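Local coordinates for angiopoietin-related protein 4 (Homo sapiens, PDB 6U1U) that mediates inactivation of lipoprotein lipase and so regulates triglyceride clearance, and here binds palmitic acid in its C-terminal fibrinogen-like domain, at residues F18-Q23 and F28-K33; L103-H108 and G126-T131; K155-S160 and W165-C170. All coordinates share one frame; numbering follows the deposited sequence.

Contact 1: F18-Q23 and F28-K33; sequences FEIQPQ and FLVNCK
Ile20 lies across the ring of Phe28, with CG1 above one ring face and displaced toward its rim. Its CD1 reaches farther, 3.8 Å from Phe28 CZ. The same CD1 also meets Val30 CG1 at 3.6 Å, and the Ile20 and Val30 side chains cross at about a right angle. Phe28 holds CG between its backbone N and carbonyl carbon (chi1 57°), which brings the ring over to Ile20 and Pro22. The Pro22 and Phe28 side chains cross at about a right angle, with Pro22 CD 3.6 Å from Phe28 CE2. Cys32 SG approaches Phe18 CD2 obliquely at 3.9 Å, a sulfur-aromatic contact. Cys32 is disulfide-bonded to Cys4, and Leu7 of helix 4-9 touches Phe18, Ile20 and Cys32, while Phe28 and Pro22 lie on helix 75-82. Glu19 and Leu29 point to the other side of the sheet, where Leu29 CD1 packs on Glu19 CG at 3.8 Å. Four backbone bonds join the strands as an antiparallel hairpin. Two link Phe18 with Val30 and two Ile20 with Phe28, including Ile20 N to Phe28 O at 3.0 Å and 174°. The backbone bonds set the pairing; carbon and sulfur contacts fill the side covered by helices 4-9 and 75-82.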
loop_
_atom_site.group_PDB
_atom_site.type_symbol
_atom_site.label_atom_id
_atom_site.label_comp_id
_atom_site.label_asym_id
_atom_site.label_seq_id
_atom_site.Cartn_x
_atom_site.Cartn_y
_atom_site.Cartn_z
ATOM N N PHE A 18 -8.258 8.837 14.885
ATOM C CA PHE A 18 -9.693 8.872 15.159
ATOM C C PHE A 18 -10.281 7.467 15.161
ATOM O O PHE A 18 -9.876 6.608 14.376
ATOM C CB PHE A 18 -10.467 9.676 14.107
ATOM C CG PHE A 18 -10.091 11.122 14.071
ATOM C CD1 PHE A 18 -10.756 12.036 14.877
ATOM C CD2 PHE A 18 -9.063 11.566 13.251
ATOM C CE1 PHE A 18 -10.425 13.387 14.863
ATOM C CE2 PHE A 18 -8.713 12.934 13.236
ATOM C CZ PHE A 18 -9.386 13.839 14.044
ATOM N N GLU A 19 -11.289 7.262 16.017
ATOM C CA GLU A 19 -12.007 5.995 16.052
ATOM C C GLU A 19 -13.024 5.928 14.909
ATOM O O GLU A 19 -13.783 6.879 14.689
ATOM C CB GLU A 19 -12.732 5.833 17.398
ATOM C CG GLU A 19 -11.849 6.048 18.618
ATOM C CD GLU A 19 -12.658 6.283 19.923
ATOM O OE1 GLU A 19 -13.671 5.580 20.138
ATOM O OE2 GLU A 19 -12.295 7.181 20.716
ATOM N N ILE A 20 -13.030 4.818 14.168
ATOM C CA ILE A 20 -14.042 4.560 13.149
ATOM C C ILE A 20 -14.582 3.165 13.399
ATOM O O ILE A 20 -14.037 2.390 14.199
ATOM C CB ILE A 20 -13.515 4.657 11.693
ATOM C CG1 ILE A 20 -12.376 3.642 11.477
ATOM C CG2 ILE A 20 -13.053 6.091 11.366
ATOM C CD1 ILE A 20 -12.068 3.353 10.004
ATOM N N GLN A 21 -15.703 2.866 12.750
ATOM C CA GLN A 21 -16.291 1.534 12.856
ATOM C C GLN A 21 -16.994 1.198 11.571
ATOM O O GLN A 21 -18.189 1.473 11.402
ATOM C CB GLN A 21 -17.258 1.411 14.031
ATOM C CG GLN A 21 -17.720 -0.040 14.187
ATOM C CD GLN A 21 -18.408 -0.311 15.505
ATOM O OE1 GLN A 21 -18.911 0.610 16.150
ATOM N NE2 GLN A 21 -18.428 -1.572 15.912
ATOM N N PRO A 22 -16.278 0.594 10.624
ATOM C CA PRO A 22 -16.913 0.123 9.395
ATOM C C PRO A 22 -18.008 -0.891 9.669
ATOM O O PRO A 22 -18.007 -1.585 10.687
ATOM C CB PRO A 22 -15.754 -0.524 8.628
ATOM C CG PRO A 22 -14.550 0.149 9.146
ATOM C CD PRO A 22 -14.819 0.405 10.616
ATOM N N GLN A 23 -18.945 -0.948 8.727
ATOM C CA GLN A 23 -19.993 -1.954 8.719
ATOM C C GLN A 23 -19.408 -3.330 8.984
ATOM O O GLN A 23 -18.472 -3.754 8.302
ATOM C CB GLN A 23 -20.677 -1.933 7.348
ATOM C CG GLN A 23 -21.851 -2.871 7.204
ATOM C CD GLN A 23 -23.184 -2.164 7.409
ATOM O OE1 GLN A 23 -23.776 -1.638 6.456
ATOM N NE2 GLN A 23 -23.665 -2.150 8.656
ATOM N N PHE A 28 -11.970 0.700 15.495
ATOM C CA PHE A 28 -10.508 0.737 15.584
ATOM C C PHE A 28 -10.022 2.131 15.243
ATOM O O PHE A 28 -10.727 2.918 14.617
ATOM C CB PHE A 28 -9.802 -0.325 14.694
ATOM C CG PHE A 28 -10.149 -0.255 13.185
ATOM C CD1 PHE A 28 -9.353 0.486 12.298
ATOM C CD2 PHE A 28 -11.224 -0.957 12.675
ATOM C CE1 PHE A 28 -9.674 0.495 10.899
ATOM C CE2 PHE A 28 -11.551 -0.946 11.315
ATOM C CZ PHE A 28 -10.770 -0.209 10.422
ATOM N N LEU A 29 -8.805 2.416 15.669
ATOM C CA LEU A 29 -8.246 3.755 15.543
ATOM C C LEU A 29 -7.503 3.856 14.219
ATOM O O LEU A 29 -6.631 3.037 13.951
ATOM C CB LEU A 29 -7.309 3.999 16.730
ATOM C CG LEU A 29 -6.915 5.431 17.116
ATOM C CD1 LEU A 29 -8.127 6.210 17.683
ATOM C CD2 LEU A 29 -5.761 5.379 18.115
ATOM N N VAL A 30 -7.815 4.881 13.404
ATOM C CA VAL A 30 -7.140 5.050 12.120
ATOM C C VAL A 30 -6.498 6.432 12.067
ATOM O O VAL A 30 -6.836 7.334 12.839
ATOM C CB VAL A 30 -8.082 4.893 10.903
ATOM C CG1 VAL A 30 -8.502 3.450 10.759
ATOM C CG2 VAL A 30 -9.330 5.846 10.985
ATOM N N ASN A 31 -5.559 6.583 11.131
ATOM C CA ASN A 31 -4.932 7.875 10.862
ATOM C C ASN A 31 -5.697 8.522 9.724
ATOM O O ASN A 31 -5.672 8.002 8.611
ATOM C CB ASN A 31 -3.479 7.690 10.419
ATOM C CG ASN A 31 -2.614 7.065 11.492
ATOM O OD1 ASN A 31 -2.703 5.835 11.762
ATOM N ND2 ASN A 31 -1.740 7.881 12.081
ATOM N N CYS A 32 -6.320 9.676 9.969
ATOM C CA CYS A 32 -7.092 10.365 8.934
ATOM C C CYS A 32 -6.309 11.564 8.454
ATOM O O CYS A 32 -5.646 12.239 9.242
ATOM C CB CYS A 32 -8.441 10.894 9.437
ATOM S SG CYS A 32 -9.604 9.614 9.935
ATOM N N LYS A 33 -6.389 11.825 7.152
ATOM C CA LYS A 33 -5.825 13.033 6.575
ATOM C C LYS A 33 -6.998 13.788 5.982
ATOM O O LYS A 33 -7.684 13.273 5.089
ATOM C CB LYS A 33 -4.761 12.718 5.509
ATOM C CG LYS A 33 -4.124 13.994 4.944
ATOM C CD LYS A 33 -3.134 13.720 3.829
ATOM C CE LYS A 33 -2.519 15.065 3.359
ATOM N NZ LYS A 33 -1.506 14.905 2.288
#

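Contact 2: L103-H108 and G126-T131. With PLM (palmitic acid), chain B.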
loop_
_atom_site.group_PDB
_atom_site.type_symbol
_atom_site.label_atom_id
_atom_site.label_comp_id
_atom_site.label_asym_id
_atom_site.label_seq_id
_atom_site.Cartn_x
_atom_site.Cartn_y
_atom_site.Cartn_z
ATOM N N LEU A 103 0.696 10.313 -6.746
ATOM C CA LEU A 103 -0.054 9.497 -7.688
ATOM C C LEU A 103 -1.408 9.146 -7.096
ATOM O O LEU A 103 -1.560 9.057 -5.880
ATOM C CB LEU A 103 0.688 8.191 -8.007
ATOM C CG LEU A 103 2.174 8.392 -8.294
ATOM C CD1 LEU A 103 2.877 7.068 -8.509
ATOM C CD2 LEU A 103 2.318 9.302 -9.530
ATOM N N GLN A 104 -2.393 8.932 -7.967
ATOM C CA GLN A 104 -3.699 8.480 -7.511
ATOM C C GLN A 104 -4.252 7.526 -8.547
ATOM O O GLN A 104 -4.168 7.813 -9.742
ATOM C CB GLN A 104 -4.659 9.669 -7.323
ATOM C CG GLN A 104 -5.857 9.407 -6.479
ATOM C CD GLN A 104 -6.610 10.713 -6.146
ATOM O OE1 GLN A 104 -7.797 10.822 -6.391
ATOM N NE2 GLN A 104 -5.915 11.671 -5.581
ATOM N N PHE A 105 -4.863 6.455 -8.085
ATOM C CA PHE A 105 -5.443 5.436 -8.986
ATOM C C PHE A 105 -6.783 4.984 -8.427
ATOM O O PHE A 105 -6.903 4.879 -7.240
ATOM C CB PHE A 105 -4.564 4.184 -9.024
ATOM C CG PHE A 105 -3.122 4.436 -9.350
ATOM C CD1 PHE A 105 -2.703 4.543 -10.650
ATOM C CD2 PHE A 105 -2.193 4.592 -8.354
ATOM C CE1 PHE A 105 -1.386 4.791 -10.957
ATOM C CE2 PHE A 105 -0.880 4.854 -8.656
ATOM C CZ PHE A 105 -0.479 4.949 -9.954
ATOM N N SER A 106 -7.722 4.678 -9.301
ATOM C CA SER A 106 -8.981 4.096 -8.854
ATOM C C SER A 106 -8.799 2.584 -8.781
ATOM O O SER A 106 -8.280 1.998 -9.714
ATOM C CB SER A 106 -10.116 4.440 -9.821
ATOM O OG SER A 106 -10.347 5.837 -9.768
ATOM N N VAL A 107 -9.152 1.975 -7.652
ATOM C CA VAL A 107 -8.985 0.531 -7.463
ATOM C C VAL A 107 -10.226 -0.059 -6.808
ATOM O O VAL A 107 -11.024 0.645 -6.185
ATOM C CB VAL A 107 -7.745 0.183 -6.584
ATOM C CG1 VAL A 107 -6.492 0.844 -7.150
ATOM C CG2 VAL A 107 -7.961 0.652 -5.124
ATOM N N HIS A 108 -10.356 -1.387 -6.920
ATOM C CA HIS A 108 -11.130 -2.173 -5.975
ATOM C C HIS A 108 -10.182 -3.074 -5.196
ATOM O O HIS A 108 -9.099 -3.432 -5.680
ATOM C CB HIS A 108 -12.194 -3.036 -6.690
ATOM C CG HIS A 108 -13.313 -2.239 -7.283
ATOM N ND1 HIS A 108 -13.193 -1.547 -8.469
ATOM C CD2 HIS A 108 -14.583 -2.033 -6.854
ATOM C CE1 HIS A 108 -14.346 -0.952 -8.750
ATOM N NE2 HIS A 108 -15.200 -1.217 -7.776
ATOM N N GLY A 126 -3.117 0.266 -17.281
ATOM C CA GLY A 126 -2.292 0.979 -18.252
ATOM C C GLY A 126 -1.531 2.137 -17.631
ATOM O O GLY A 126 -0.359 2.369 -17.959
ATOM N N GLN A 127 -2.187 2.877 -16.729
ATOM C CA GLN A 127 -1.504 3.952 -16.003
ATOM C C GLN A 127 -0.301 3.421 -15.250
ATOM O O GLN A 127 0.674 4.156 -15.026
ATOM C CB GLN A 127 -2.442 4.612 -14.996
ATOM C CG GLN A 127 -3.690 5.289 -15.525
ATOM C CD GLN A 127 -4.420 6.009 -14.391
ATOM O OE1 GLN A 127 -5.166 5.406 -13.608
ATOM N NE2 GLN A 127 -4.190 7.304 -14.289
ATOM N N LEU A 128 -0.366 2.173 -14.804
ATOM C CA LEU A 128 0.704 1.590 -14.015
ATOM C C LEU A 128 1.776 0.957 -14.889
ATOM O O LEU A 128 2.775 0.466 -14.362
ATOM C CB LEU A 128 0.139 0.557 -13.031
ATOM C CG LEU A 128 -0.666 1.119 -11.846
ATOM C CD1 LEU A 128 -1.589 0.078 -11.282
ATOM C CD2 LEU A 128 0.273 1.646 -10.733
ATOM N N GLY A 129 1.590 0.935 -16.213
ATOM C CA GLY A 129 2.605 0.419 -17.108
ATOM C C GLY A 129 2.242 -0.850 -17.848
ATOM O O GLY A 129 3.006 -1.263 -18.733
ATOM N N ALA A 130 1.126 -1.495 -17.525
ATOM C CA ALA A 130 0.747 -2.702 -18.256
ATOM C C ALA A 130 0.235 -2.308 -19.645
ATOM O O ALA A 130 -0.572 -1.381 -19.767
ATOM C CB ALA A 130 -0.318 -3.475 -17.475
ATOM N N THR A 131 0.720 -2.977 -20.698
ATOM C CA THR A 131 0.307 -2.580 -22.051
ATOM C C THR A 131 -0.779 -3.442 -22.671
ATOM O O THR A 131 -1.473 -2.961 -23.576
ATOM C CB THR A 131 1.478 -2.590 -23.040
ATOM O OG1 THR A 131 1.971 -3.923 -23.186
ATOM C CG2 THR A 131 2.564 -1.700 -22.573
HETATM C C1 PLM B . 6.441 -3.952 -14.530
HETATM O O1 PLM B . 7.334 -4.660 -14.013
HETATM O O2 PLM B . 6.647 -2.821 -14.987
HETATM C C2 PLM B . 5.043 -4.542 -14.669
HETATM C C3 PLM B . 3.845 -3.643 -14.593
HETATM C C4 PLM B . 2.660 -4.332 -13.935
HETATM C C5 PLM B . 1.656 -3.427 -13.274
HETATM C C6 PLM B . 0.891 -4.049 -12.120
HETATM C C7 PLM B . 0.426 -3.063 -11.081
HETATM C C8 PLM B . 0.163 -3.606 -9.700
HETATM C C9 PLM B . 1.327 -3.464 -8.785
HETATM C CA PLM B . 1.032 -2.906 -7.456
HETATM C CB PLM B . 0.632 -1.484 -7.421
HETATM C CC PLM B . -0.017 -1.127 -6.144
HETATM C CD PLM B . -0.122 0.310 -5.875
HETATM C CE PLM B . -0.601 1.075 -7.047
HETATM C CF PLM B . -2.020 1.488 -7.020
HETATM C CG PLM B . -2.841 0.794 -8.054
HETATM O O HOH W 1 -7.172 5.978 -11.880
#
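Strand residue Phe105 faces Gln127, their CA atoms 8.2 Å apart, where helix 122-127 ends in a Schellman motif with Gly129 at positive phi. The gap is bridged by side chains. Leu128 lays CD2 over one face of the Phe105 ring, 3.8 Å from the ring centroid, in a CH-pi contact. The methyl sits toward the rim, 3.5 Å from Phe105 CZ. Gln127 comes to the ring edge instead, with OE1 near the ring plane and 3.9 Å from Phe105 CD1. Its amide is turned 72° from the ring. A water ties this amide to the strand: it accepts from Ser106 N and donates to Gln127 OE1 at 2.7 Å. The water thus satisfies the backbone N-H of Ser106 and is itself held by Gln127 OE1. The palmitic acid tail ends at this apolar pair. Its CF lies 3.4 Å from Phe105 CD2, and its CG lies 3.5 Å from Leu128 CD1. Val107 CG1 also meets the terminal methyl, at 3.8 Å. Trp196 touches both Phe105 and Leu128. Strand, helix end and Trp196 meet here in the fibrinogen C-terminal domain, where Phe105, Val107 and Leu128 line the far end of a fatty-acid pocket.

Contact 3: K155-S160 and W165-C170; sequences KNCAKS and WWFGTC. With PLM (palmitic acid), chain B.
Cys157 carries its sulfur across to residues 165-170, in a disulfide with Cys170. From CB, which is 3.3 Å from Cys170 SG, the side chain leads to SG. That atom is anti to the backbone N of Cys157 (chi1 177°), which takes it away from the helix. SG then meets two partners. It is bonded to Cys170 SG at 2.2 Å, with a disulfide torsion of 101°. It also lies over one face of the Phe167 ring, 3.7 Å from the centroid and displaced toward the rim; the nearest ring atoms include CG, at 3.4 Å. Trp165 CB covers the opposite face of that ring, above its centre. Ala158 CB adds a further contact, 3.6 Å from Phe167 CE2. Replacing Phe167 with an alanine would probably open a gap between Cys157 SG and Trp165 CB and leave the disulfide without its aromatic cover. The cystine links short helix 157-160 to the following loop within the fibrinogen C-terminal domain. Asn156 is the N-cap of this helix: its OD1 accepts from Lys159 N at 2.9 Å, with the donor above the carbonyl plane. The loop turns through two successive inverse gamma turns, centred on Trp166 and Phe167. The same loop borders the palmitic acid. At the acid head, Thr169 OG1 donates to carboxyl atom O1 of the ligand at 2.8 Å, and Lys197 NZ also bonds the ligand. Thr169 CG2 touches ligand atom C2, while Trp165 and Trp166 lie along the chain, near its carbons CA and CC.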
loop_
_atom_site.group_PDB
_atom_site.type_symbol
_atom_site.label_atom_id
_atom_site.label_comp_id
_atom_site.label_asym_id
_atom_site.label_seq_id
_atom_site.Cartn_x
_atom_site.Cartn_y
_atom_site.Cartn_z
ATOM N N LYS A 155 9.981 -20.154 -7.997
ATOM C CA LYS A 155 10.171 -18.800 -7.424
ATOM C C LYS A 155 9.200 -18.312 -6.343
ATOM O O LYS A 155 8.084 -18.742 -6.309
ATOM C CB LYS A 155 10.022 -17.829 -8.593
ATOM C CG LYS A 155 10.825 -18.158 -9.842
ATOM C CD LYS A 155 12.266 -17.737 -9.729
ATOM C CE LYS A 155 13.042 -17.729 -11.036
ATOM N NZ LYS A 155 14.042 -16.636 -11.061
ATOM N N ASN A 156 9.673 -17.367 -5.534
ATOM C CA ASN A 156 8.906 -16.740 -4.446
ATOM C C ASN A 156 9.332 -15.278 -4.415
ATOM O O ASN A 156 10.427 -14.937 -3.950
ATOM C CB ASN A 156 9.142 -17.434 -3.099
ATOM C CG ASN A 156 8.335 -16.818 -1.950
ATOM O OD1 ASN A 156 8.069 -15.599 -1.912
ATOM N ND2 ASN A 156 7.988 -17.656 -0.971
ATOM N N CYS A 157 8.460 -14.402 -4.908
ATOM C CA CYS A 157 8.846 -13.005 -5.048
ATOM C C CYS A 157 9.038 -12.331 -3.689
ATOM O O CYS A 157 10.032 -11.636 -3.461
ATOM C CB CYS A 157 7.801 -12.279 -5.904
ATOM S SG CYS A 157 8.123 -10.537 -6.079
ATOM N N ALA A 158 8.104 -12.521 -2.761
ATOM C CA ALA A 158 8.244 -11.843 -1.484
ATOM C C ALA A 158 9.488 -12.318 -0.734
ATOM O O ALA A 158 10.184 -11.526 -0.087
ATOM C CB ALA A 158 6.981 -12.057 -0.645
ATOM N N LYS A 159 9.790 -13.607 -0.810
ATOM C CA LYS A 159 10.983 -14.085 -0.112
ATOM C C LYS A 159 12.257 -13.526 -0.739
ATOM O O LYS A 159 13.223 -13.221 -0.034
ATOM C CB LYS A 159 10.999 -15.621 -0.122
ATOM C CG LYS A 159 11.798 -16.231 1.019
ATOM C CD LYS A 159 11.143 -17.509 1.546
ATOM C CE LYS A 159 11.833 -18.751 0.993
ATOM N NZ LYS A 159 11.178 -20.013 1.487
ATOM N N SER A 160 12.287 -13.394 -2.068
ATOM C CA SER A 160 13.494 -12.895 -2.707
ATOM C C SER A 160 13.683 -11.410 -2.440
ATOM O O SER A 160 14.814 -10.933 -2.406
ATOM C CB SER A 160 13.465 -13.206 -4.211
ATOM O OG SER A 160 12.843 -12.180 -4.949
ATOM N N TRP A 165 3.580 -7.271 -0.462
ATOM C CA TRP A 165 3.189 -6.348 -1.532
ATOM C C TRP A 165 2.301 -7.048 -2.537
ATOM O O TRP A 165 2.198 -8.275 -2.571
ATOM C CB TRP A 165 4.427 -5.773 -2.253
ATOM C CG TRP A 165 4.174 -4.541 -3.095
ATOM C CD1 TRP A 165 4.350 -4.407 -4.458
ATOM C CD2 TRP A 165 3.755 -3.258 -2.618
ATOM N NE1 TRP A 165 4.068 -3.117 -4.845
ATOM C CE2 TRP A 165 3.686 -2.394 -3.743
ATOM C CE3 TRP A 165 3.424 -2.765 -1.350
ATOM C CZ2 TRP A 165 3.284 -1.056 -3.646
ATOM C CZ3 TRP A 165 3.053 -1.409 -1.228
ATOM C CH2 TRP A 165 2.976 -0.568 -2.374
ATOM N N TRP A 166 1.673 -6.225 -3.392
ATOM C CA TRP A 166 0.935 -6.710 -4.562
ATOM C C TRP A 166 1.949 -6.861 -5.682
ATOM O O TRP A 166 2.117 -5.993 -6.541
ATOM C CB TRP A 166 -0.163 -5.727 -4.944
ATOM C CG TRP A 166 -1.253 -5.588 -3.918
ATOM C CD1 TRP A 166 -2.315 -6.430 -3.721
ATOM C CD2 TRP A 166 -1.403 -4.519 -2.976
ATOM N NE1 TRP A 166 -3.117 -5.947 -2.693
ATOM C CE2 TRP A 166 -2.573 -4.779 -2.227
ATOM C CE3 TRP A 166 -0.630 -3.391 -2.668
ATOM C CZ2 TRP A 166 -3.003 -3.941 -1.183
ATOM C CZ3 TRP A 166 -1.056 -2.556 -1.634
ATOM C CH2 TRP A 166 -2.219 -2.840 -0.896
ATOM N N PHE A 167 2.683 -7.972 -5.637
ATOM C CA PHE A 167 3.776 -8.197 -6.586
ATOM C C PHE A 167 3.181 -8.662 -7.931
ATOM O O PHE A 167 3.141 -9.843 -8.257
ATOM C CB PHE A 167 4.749 -9.224 -5.999
ATOM C CG PHE A 167 5.545 -8.758 -4.776
ATOM C CD1 PHE A 167 6.515 -7.764 -4.861
ATOM C CD2 PHE A 167 5.367 -9.368 -3.544
ATOM C CE1 PHE A 167 7.240 -7.402 -3.758
ATOM C CE2 PHE A 167 6.098 -8.994 -2.415
ATOM C CZ PHE A 167 7.040 -8.010 -2.525
ATOM N N GLY A 168 2.682 -7.714 -8.732
ATOM C CA GLY A 168 2.170 -8.083 -10.054
ATOM C C GLY A 168 3.260 -8.579 -10.997
ATOM O O GLY A 168 3.033 -9.463 -11.832
ATOM N N THR A 169 4.422 -7.963 -10.935
ATOM C CA THR A 169 5.693 -8.549 -11.292
ATOM C C THR A 169 6.566 -8.427 -10.050
ATOM O O THR A 169 6.141 -7.905 -9.009
ATOM C CB THR A 169 6.322 -7.811 -12.480
ATOM O OG1 THR A 169 6.640 -6.477 -12.060
ATOM C CG2 THR A 169 5.340 -7.770 -13.654
ATOM N N CYS A 170 7.785 -8.883 -10.154
ATOM C CA CYS A 170 8.704 -8.639 -9.058
ATOM C C CYS A 170 9.538 -7.399 -9.324
ATOM O O CYS A 170 10.536 -7.174 -8.636
ATOM C CB CYS A 170 9.567 -9.886 -8.846
ATOM S SG CYS A 170 10.059 -10.281 -7.134
HETATM C C1 PLM B . 6.441 -3.952 -14.530
HETATM O O1 PLM B . 7.334 -4.660 -14.013
HETATM O O2 PLM B . 6.647 -2.821 -14.987
HETATM C C2 PLM B . 5.043 -4.542 -14.669
HETATM C C3 PLM B . 3.845 -3.643 -14.593
HETATM C C4 PLM B . 2.660 -4.332 -13.935
HETATM C C5 PLM B . 1.656 -3.427 -13.274
HETATM C C6 PLM B . 0.891 -4.049 -12.120
HETATM C C7 PLM B . 0.426 -3.063 -11.081
HETATM C C8 PLM B . 0.163 -3.606 -9.700
HETATM C C9 PLM B . 1.327 -3.464 -8.785
HETATM C CA PLM B . 1.032 -2.906 -7.456
HETATM C CB PLM B . 0.632 -1.484 -7.421
HETATM C CC PLM B . -0.017 -1.127 -6.144
HETATM C CD PLM B . -0.122 0.310 -5.875
HETATM C CE PLM B . -0.601 1.075 -7.047
HETATM C CF PLM B . -2.020 1.488 -7.020
HETATM C CG PLM B . -2.841 0.794 -8.054
#

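Overall arrangement
Contact 1 closes a hairpin at one edge of the large antiparallel sheet. Contact 2 reaches the same sheet through strand 100-109; the centres of contacts 1 and 2 are about 26 Å apart. Contact 3 lies on the other side of the chain's centre from contact 1 and involves a short helix and a loop. Contact 2 is buried; contacts 1 and 3 are partly buried. Their chemistry also differs. Contact 1 pairs four main-chain bonds with apolar side-chain contacts, apolar side chains and one water join contact 2, and a covalent sulfur bridge holds contact 3. Contacts 2 and 3 do not touch, but palmitic acid spans them: its methyl end lies at contact 2 and its carboxyl group at contact 3.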